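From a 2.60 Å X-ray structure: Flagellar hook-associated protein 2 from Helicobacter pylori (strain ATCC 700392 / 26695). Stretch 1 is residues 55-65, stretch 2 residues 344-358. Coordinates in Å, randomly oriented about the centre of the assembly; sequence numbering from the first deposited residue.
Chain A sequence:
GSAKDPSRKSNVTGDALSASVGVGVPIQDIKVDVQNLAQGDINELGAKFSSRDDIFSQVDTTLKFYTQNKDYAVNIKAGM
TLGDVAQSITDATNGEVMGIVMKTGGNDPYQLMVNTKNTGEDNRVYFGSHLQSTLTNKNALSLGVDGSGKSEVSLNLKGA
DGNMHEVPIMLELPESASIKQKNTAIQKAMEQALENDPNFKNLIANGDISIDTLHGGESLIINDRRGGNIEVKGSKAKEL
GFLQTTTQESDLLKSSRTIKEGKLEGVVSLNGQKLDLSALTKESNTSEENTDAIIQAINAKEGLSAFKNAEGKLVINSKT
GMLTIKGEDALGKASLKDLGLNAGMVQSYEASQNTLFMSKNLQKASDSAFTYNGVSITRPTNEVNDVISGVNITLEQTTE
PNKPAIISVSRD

Stretch 1 55-65: IFSQVDTTLKF
Stretch 2, residues 344-358: GMVQSYEASQNTLFM

The contact between residues 55-65 and 344-358 of this flagellar hook-associated protein shows how a single backbone bridge can set the register between distant segments while a short helix laid across a strand, and the residue that follows it, supply much of the apolar packing. The touching residues lie at least 285 positions apart in the chain, and the two stretches bury 802 Å², both sides summed.

The anchor is the pairing of Asp60 with Val346, whose CA atoms are 4.3 Å apart. Asp60 N donates to Met345 O at 2.9 Å, and Gln347 N donates to Asp60 O at 2.6 Å, so Asp60 uses both its amide and its carbonyl to bracket Val346. All are extended: Asp60 at phi/psi -73/143, Met345 -109/134, Val346 -124/145, Gln347 -129/140. Asp60 (chi1 m) bonds through OD1 elsewhere in the structure. Val346 CA also approaches Asp60 O to 3.2 Å in a CA-H...O contact. The register runs on in the same direction along both stretches, Val59 facing Met345 (CA-CA 5.2 Å) and Thr61 facing Gln347 (CA-CA 4.9 Å).

Beyond the bridge, a side chain takes over from the backbone. Thr61, fully extended at -169/-180 with chi1 t, donates from OG1 to Gln347 O at 2.6 Å. Thr61 OG1 also lies 2.9 Å from Ser352 OG (chi1 p), whose proton has several acceptors within reach. Threonine suits this buried position because its hydroxyl meets polar atoms while its methyl, CG2, packs 3.8 Å from Leu356 CD1.

Stretch 2 then turns from strand 344-347 into helix 349-356. Ser348 (-57/150, chi1 123°) caps the start of the helix, its OG accepting from Ala351 N at 2.6 Å. The axes of the helix and of the strand carrying Leu63 and Lys64 pass 7.6 Å apart at their closest, with 79° between their N-to-C directions. The helix is kinked, lacking bonds to the preceding turn at the N of residues 354 and 355. Leu356 (chi1 m, chi2 t) points toward stretch 1, with CD2 3.5 Å from Phe56 O. Ser57 OG donates to Val59 O at 2.6 Å and also lies 3.4 Å from Leu356 CD1.

Buried aromatic rings close the apolar part. Phe357 (-130/38, chi1 m, chi2 -51°) is the first residue to leave helical geometry. Leu63 (chi1 t, chi2 p), buried and apolar, places CD1 over one face of its ring, 3.9 Å from the centroid and 15° off the normal, a CH-pi contact. Phe56 (chi1 t, chi2 -86°) brings CE1 to 3.8 Å from Phe357 CE1, which lies at the edge of the Phe56 ring. Tyr349 (chi1 t, chi2 86°) has CB of Lys64 (chi1 m, chi2 t) over one face, while Thr62 O lies at its edge, 3.2 Å from Tyr349 CB. Its hydroxyl bonds elsewhere in the structure.

At the more open end, Val59 (chi1 m) points toward stretch 2, with CG1 4.0 Å from CB of the longer, exposed Met345 (chi1 m, chi2 t) and 3.6 Å from NE2 of Gln347 (chi1 m, chi2 t).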

# COMPACT_ATOMS: atom_id res chain seq x y z
N ILE A 55 24.20 -1.69 2.59
CA ILE A 55 23.15 -2.58 3.02
C ILE A 55 21.87 -1.79 3.24
O ILE A 55 21.84 -0.84 4.02
CB ILE A 55 23.57 -3.38 4.29
CG1 ILE A 55 24.82 -4.23 3.95
CG2 ILE A 55 22.42 -4.29 4.80
CD1 ILE A 55 25.35 -5.09 5.09
N PHE A 56 20.82 -2.19 2.52
CA PHE A 56 19.49 -1.63 2.69
C PHE A 56 18.83 -2.11 3.99
O PHE A 56 18.32 -1.31 4.74
CB PHE A 56 18.59 -1.94 1.49
CG PHE A 56 17.33 -1.14 1.47
CD1 PHE A 56 16.22 -1.56 2.16
CD2 PHE A 56 17.27 0.09 0.80
CE1 PHE A 56 15.05 -0.81 2.16
CE2 PHE A 56 16.12 0.85 0.80
CZ PHE A 56 15.01 0.40 1.48
N SER A 57 18.83 -3.41 4.24
CA SER A 57 18.19 -3.97 5.44
C SER A 57 18.95 -5.17 5.96
O SER A 57 19.37 -6.01 5.19
CB SER A 57 16.77 -4.44 5.11
OG SER A 57 16.29 -5.30 6.12
N GLN A 58 19.10 -5.25 7.28
CA GLN A 58 19.75 -6.37 7.95
C GLN A 58 18.76 -7.43 8.38
O GLN A 58 19.13 -8.34 9.12
CB GLN A 58 20.48 -5.88 9.19
CG GLN A 58 21.35 -4.69 8.91
CD GLN A 58 22.51 -4.55 9.89
OE1 GLN A 58 22.74 -3.46 10.41
NE2 GLN A 58 23.25 -5.64 10.12
N VAL A 59 17.51 -7.31 7.95
CA VAL A 59 16.46 -8.24 8.36
C VAL A 59 15.64 -8.61 7.13
O VAL A 59 15.58 -7.82 6.19
CB VAL A 59 15.54 -7.61 9.46
CG1 VAL A 59 16.35 -7.17 10.68
CG2 VAL A 59 14.73 -6.44 8.92
N ASP A 60 15.04 -9.79 7.12
CA ASP A 60 14.06 -10.13 6.09
C ASP A 60 12.76 -9.37 6.35
O ASP A 60 12.31 -9.22 7.51
CB ASP A 60 13.70 -11.61 6.08
CG ASP A 60 14.85 -12.51 5.69
OD1 ASP A 60 15.93 -12.02 5.28
OD2 ASP A 60 14.66 -13.74 5.80
N THR A 61 12.13 -8.94 5.26
CA THR A 61 10.90 -8.21 5.36
C THR A 61 10.26 -8.08 3.99
O THR A 61 10.80 -8.59 3.02
CB THR A 61 11.12 -6.83 6.04
OG1 THR A 61 9.87 -6.34 6.53
CG2 THR A 61 11.71 -5.82 5.08
N THR A 62 9.11 -7.42 3.94
CA THR A 62 8.26 -7.38 2.76
C THR A 62 7.91 -5.95 2.50
O THR A 62 7.43 -5.29 3.40
CB THR A 62 6.91 -8.07 3.02
OG1 THR A 62 7.12 -9.39 3.55
CG2 THR A 62 6.09 -8.18 1.71
N LEU A 63 8.11 -5.46 1.28
CA LEU A 63 7.62 -4.15 0.93
C LEU A 63 6.28 -4.35 0.29
O LEU A 63 6.18 -5.02 -0.71
CB LEU A 63 8.55 -3.42 -0.02
CG LEU A 63 8.02 -2.12 -0.64
CD1 LEU A 63 7.91 -1.04 0.37
CD2 LEU A 63 8.92 -1.70 -1.78
N LYS A 64 5.25 -3.76 0.88
CA LYS A 64 3.87 -3.86 0.42
C LYS A 64 3.45 -2.58 -0.28
O LYS A 64 3.53 -1.49 0.31
CB LYS A 64 2.94 -4.05 1.62
CG LYS A 64 2.70 -5.49 2.03
CD LYS A 64 1.91 -5.61 3.37
CE LYS A 64 0.47 -5.06 3.28
NZ LYS A 64 -0.48 -5.66 4.31
N PHE A 65 2.95 -2.69 -1.50
CA PHE A 65 2.25 -1.54 -2.09
C PHE A 65 1.24 -2.01 -3.08
O PHE A 65 1.26 -3.18 -3.46
CB PHE A 65 3.23 -0.56 -2.74
CG PHE A 65 4.14 -1.19 -3.73
CD1 PHE A 65 3.72 -1.39 -5.03
CD2 PHE A 65 5.38 -1.63 -3.34
CE1 PHE A 65 4.54 -2.01 -5.95
CE2 PHE A 65 6.22 -2.26 -4.26
CZ PHE A 65 5.79 -2.45 -5.57
N GLY A 344 17.91 -16.32 11.18
CA GLY A 344 17.88 -14.89 10.87
C GLY A 344 16.69 -14.20 11.53
O GLY A 344 15.93 -14.83 12.28
N MET A 345 16.55 -12.91 11.24
CA MET A 345 15.45 -12.11 11.76
C MET A 345 14.52 -11.80 10.61
O MET A 345 14.98 -11.42 9.56
CB MET A 345 15.97 -10.79 12.34
CG MET A 345 17.10 -10.92 13.37
SD MET A 345 17.55 -9.37 14.19
CE MET A 345 18.98 -8.80 13.24
N VAL A 346 13.21 -11.96 10.80
CA VAL A 346 12.26 -11.51 9.77
C VAL A 346 11.33 -10.57 10.43
O VAL A 346 11.01 -10.76 11.59
CB VAL A 346 11.43 -12.63 9.15
CG1 VAL A 346 10.69 -13.37 10.20
CG2 VAL A 346 10.46 -12.06 8.15
N GLN A 347 10.92 -9.55 9.69
CA GLN A 347 10.01 -8.54 10.19
C GLN A 347 8.83 -8.33 9.26
O GLN A 347 8.97 -8.27 8.04
CB GLN A 347 10.75 -7.21 10.35
CG GLN A 347 11.47 -7.13 11.64
CD GLN A 347 12.29 -5.88 11.78
OE1 GLN A 347 11.92 -4.80 11.32
NE2 GLN A 347 13.44 -6.03 12.42
N SER A 348 7.67 -8.16 9.85
CA SER A 348 6.52 -7.67 9.10
C SER A 348 6.85 -6.33 8.47
O SER A 348 7.64 -5.56 9.01
CB SER A 348 5.35 -7.46 10.03
OG SER A 348 4.93 -6.11 9.93
N TYR A 349 6.23 -6.06 7.33
CA TYR A 349 6.24 -4.72 6.74
C TYR A 349 5.89 -3.70 7.80
O TYR A 349 6.59 -2.68 7.96
CB TYR A 349 5.24 -4.58 5.61
CG TYR A 349 4.98 -3.15 5.22
CD1 TYR A 349 5.80 -2.50 4.31
CD2 TYR A 349 3.94 -2.42 5.80
CE1 TYR A 349 5.59 -1.19 3.94
CE2 TYR A 349 3.71 -1.10 5.43
CZ TYR A 349 4.54 -0.50 4.49
OH TYR A 349 4.34 0.81 4.11
N GLU A 350 4.80 -3.96 8.50
CA GLU A 350 4.31 -3.09 9.56
C GLU A 350 5.40 -2.89 10.59
O GLU A 350 5.71 -1.79 10.95
CB GLU A 350 3.04 -3.69 10.21
CG GLU A 350 2.41 -2.92 11.35
CD GLU A 350 1.06 -3.48 11.76
OE1 GLU A 350 0.81 -4.70 11.52
OE2 GLU A 350 0.26 -2.69 12.35
N ALA A 351 6.03 -3.97 11.04
CA ALA A 351 7.08 -3.82 12.03
C ALA A 351 8.31 -3.01 11.53
O ALA A 351 8.97 -2.39 12.36
CB ALA A 351 7.48 -5.16 12.56
N SER A 352 8.57 -2.98 10.21
CA SER A 352 9.77 -2.39 9.61
C SER A 352 9.52 -1.17 8.75
O SER A 352 10.47 -0.48 8.31
CB SER A 352 10.44 -3.42 8.71
OG SER A 352 9.59 -3.69 7.62
N GLN A 353 8.27 -0.86 8.51
CA GLN A 353 7.95 0.37 7.79
C GLN A 353 8.66 1.62 8.30
O GLN A 353 9.08 2.42 7.51
CB GLN A 353 6.45 0.65 7.84
CG GLN A 353 6.01 1.77 6.90
CD GLN A 353 5.80 3.10 7.58
OE1 GLN A 353 5.53 3.18 8.79
NE2 GLN A 353 5.87 4.18 6.78
N ASN A 354 8.74 1.80 9.61
CA ASN A 354 9.19 3.08 10.20
C ASN A 354 10.68 3.38 9.96
O ASN A 354 11.09 4.52 9.90
CB ASN A 354 8.89 3.14 11.71
CG ASN A 354 8.66 4.57 12.19
OD1 ASN A 354 7.78 5.26 11.66
ND2 ASN A 354 9.45 5.03 13.18
N THR A 355 11.47 2.33 9.80
CA THR A 355 12.92 2.44 9.67
C THR A 355 13.30 2.26 8.21
O THR A 355 13.98 3.09 7.62
CB THR A 355 13.57 1.34 10.51
OG1 THR A 355 12.55 0.57 11.16
CG2 THR A 355 14.46 1.93 11.56
N LEU A 356 12.82 1.18 7.59
CA LEU A 356 13.20 0.86 6.22
C LEU A 356 12.43 1.58 5.14
O LEU A 356 13.00 1.79 4.07
CB LEU A 356 13.07 -0.65 5.97
CG LEU A 356 13.95 -1.54 6.85
CD1 LEU A 356 13.79 -3.02 6.46
CD2 LEU A 356 15.42 -1.09 6.77
N PHE A 357 11.17 1.95 5.37
CA PHE A 357 10.27 2.33 4.26
C PHE A 357 9.50 3.62 4.35
O PHE A 357 8.38 3.70 3.91
CB PHE A 357 9.24 1.22 4.02
CG PHE A 357 9.83 -0.10 3.67
CD1 PHE A 357 10.76 -0.22 2.66
CD2 PHE A 357 9.41 -1.23 4.33
CE1 PHE A 357 11.27 -1.45 2.32
CE2 PHE A 357 9.94 -2.46 4.01
CZ PHE A 357 10.87 -2.56 2.99
N MET A 358 10.08 4.67 4.88
CA MET A 358 9.46 5.98 4.70
C MET A 358 9.16 6.18 3.22
O MET A 358 9.97 5.81 2.35
CB MET A 358 10.36 7.08 5.23
CG MET A 358 9.99 7.60 6.65
SD MET A 358 8.67 6.74 7.64
CE MET A 358 8.58 7.88 9.05